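Local atomic coordinates of replisome organizer (Bacillus phage SPP1, PDB entry 1NO1), a protein that acts as a phage DNA replication factor, described as a helicase loader and inhibitor. Residues 10-15 and 44-49. Sequence-based numbering, arbitrary orientation.
Sequences LKAVSE and EIMNNL
Leu49, whose backbone N donates to Ile45 O (3.0 Å) within its helix, reaches across to Ala12 and Val13 with its side chain. This is parallel helix-helix packing within a small all-helical domain: the segments 10-15 and 44-49, of helices 3-16 and 42-55, run at 13° to each other, their axes 10.9 Å apart at closest approach. With that wide spacing, side-chain ends rather than backbones make the contact, and it is wholly apolar. CG of Leu49 lies anti to the backbone N (chi1 175°), carrying the branched end toward helix 3-16. CD2 rests on Ala12 CB at 3.6 Å, and CD1 meets Val13 CG2 at 3.9 Å, the side chains of Val13 and Leu49 crossing at about a right angle. Phe16 and Leu65 also touch Leu49, and Phe21 packs on Val13; Ala12, Val13 and Leu49 are buried, whereas Met46 is partly exposed. The methyl of Ala12 also meets Met46, present as selenomethionine. The chain of Met46 bends at chi2 and chi3, bringing SE to 3.9 Å from Ala12 CB, with the terminal CE 4.1 Å from the same methyl.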
loop_
_atom_site.group_PDB
_atom_site.type_symbol
_atom_site.label_atom_id
_atom_site.label_comp_id
_atom_site.label_asym_id
_atom_site.label_seq_id
_atom_site.Cartn_x
_atom_site.Cartn_y
_atom_site.Cartn_z
ATOM N N LEU A 10 2.030 -1.790 -3.027
ATOM C CA LEU A 10 3.162 -1.969 -2.116
ATOM C C LEU A 10 4.486 -1.430 -2.697
ATOM O O LEU A 10 5.357 -0.967 -1.974
ATOM C CB LEU A 10 3.304 -3.427 -1.676
ATOM C CG LEU A 10 2.226 -3.888 -0.673
ATOM C CD1 LEU A 10 2.120 -5.402 -0.611
ATOM C CD2 LEU A 10 2.466 -3.314 0.737
ATOM N N LYS A 11 4.623 -1.473 -4.008
ATOM C CA LYS A 11 5.836 -0.959 -4.658
ATOM C C LYS A 11 5.878 0.571 -4.549
ATOM O O LYS A 11 6.952 1.169 -4.469
ATOM C CB LYS A 11 5.875 -1.424 -6.116
ATOM C CG LYS A 11 6.844 -0.687 -7.019
ATOM C CD LYS A 11 8.208 -1.379 -7.109
ATOM C CE LYS A 11 9.181 -0.571 -7.973
ATOM N NZ LYS A 11 10.430 -1.387 -8.254
ATOM N N ALA A 12 4.708 1.200 -4.508
ATOM C CA ALA A 12 4.635 2.653 -4.387
ATOM C C ALA A 12 4.990 3.113 -2.957
ATOM O O ALA A 12 5.720 4.113 -2.763
ATOM C CB ALA A 12 3.249 3.167 -4.826
ATOM N N VAL A 13 4.494 2.389 -1.965
ATOM C CA VAL A 13 4.797 2.718 -0.588
ATOM C C VAL A 13 6.320 2.682 -0.424
ATOM O O VAL A 13 6.964 3.579 0.172
ATOM C CB VAL A 13 4.154 1.698 0.376
ATOM C CG1 VAL A 13 4.656 1.926 1.812
ATOM C CG2 VAL A 13 2.626 1.785 0.322
ATOM N N SER A 14 6.915 1.653 -1.000
ATOM C CA SER A 14 8.361 1.511 -0.949
ATOM C C SER A 14 9.093 2.627 -1.705
ATOM O O SER A 14 10.189 3.047 -1.318
ATOM C CB SER A 14 8.760 0.101 -1.435
ATOM O OG SER A 14 10.115 0.089 -1.860
ATOM N N GLU A 15 8.512 3.131 -2.786
ATOM C CA GLU A 15 9.185 4.219 -3.491
ATOM C C GLU A 15 9.155 5.503 -2.638
ATOM O O GLU A 15 10.128 6.262 -2.622
ATOM C CB GLU A 15 8.583 4.455 -4.897
ATOM C CG GLU A 15 8.875 3.380 -5.961
ATOM C CD GLU A 15 7.857 3.379 -7.125
ATOM O OE1 GLU A 15 6.719 3.932 -6.989
ATOM O OE2 GLU A 15 8.186 2.815 -8.196
ATOM N N GLU A 44 -8.450 4.668 -6.887
ATOM C CA GLU A 44 -8.797 5.354 -5.640
ATOM C C GLU A 44 -7.744 5.232 -4.546
ATOM O O GLU A 44 -7.422 6.225 -3.910
ATOM C CB GLU A 44 -10.190 4.932 -5.111
ATOM N N ILE A 45 -7.206 4.030 -4.340
ATOM C CA ILE A 45 -6.226 3.768 -3.296
ATOM C C ILE A 45 -4.869 4.444 -3.548
ATOM O O ILE A 45 -4.215 4.903 -2.600
ATOM C CB ILE A 45 -6.076 2.224 -3.084
ATOM C CG1 ILE A 45 -7.411 1.612 -2.697
ATOM C CG2 ILE A 45 -5.129 1.861 -1.967
ATOM C CD1 ILE A 45 -8.119 2.363 -1.630
HETATM N N MSE A 46 -4.439 4.483 -4.807
HETATM C CA MSE A 46 -3.206 5.146 -5.212
HETATM C C MSE A 46 -3.309 6.660 -4.897
HETATM O O MSE A 46 -2.335 7.297 -4.475
HETATM C CB MSE A 46 -2.981 4.975 -6.740
HETATM C CG MSE A 46 -2.175 3.745 -7.233
HETATM SE SE MSE A 46 -0.248 3.542 -6.576
HETATM C CE MSE A 46 0.217 5.426 -6.496
ATOM N N ASN A 47 -4.477 7.248 -5.183
ATOM C CA ASN A 47 -4.711 8.654 -4.871
ATOM C C ASN A 47 -4.606 8.878 -3.344
ATOM O O ASN A 47 -3.987 9.833 -2.899
ATOM C CB ASN A 47 -6.061 9.091 -5.416
ATOM C CG ASN A 47 -6.270 10.593 -5.354
ATOM O OD1 ASN A 47 -7.219 11.061 -4.738
ATOM N ND2 ASN A 47 -5.396 11.357 -6.013
ATOM N N ASN A 48 -5.200 7.985 -2.551
ATOM C CA ASN A 48 -5.111 8.079 -1.095
ATOM C C ASN A 48 -3.653 7.953 -0.564
ATOM O O ASN A 48 -3.276 8.625 0.409
ATOM C CB ASN A 48 -6.006 7.022 -0.447
ATOM C CG ASN A 48 -7.489 7.285 -0.673
ATOM O OD1 ASN A 48 -7.881 8.386 -1.060
ATOM N ND2 ASN A 48 -8.315 6.270 -0.445
ATOM N N LEU A 49 -2.818 7.129 -1.209
ATOM C CA LEU A 49 -1.426 7.020 -0.791
ATOM C C LEU A 49 -0.711 8.339 -1.013
ATOM O O LEU A 49 0.055 8.816 -0.165
ATOM C CB LEU A 49 -0.717 5.873 -1.496
ATOM C CG LEU A 49 0.775 5.760 -1.218
ATOM C CD1 LEU A 49 1.106 5.336 0.214
ATOM C CD2 LEU A 49 1.385 4.786 -2.201
#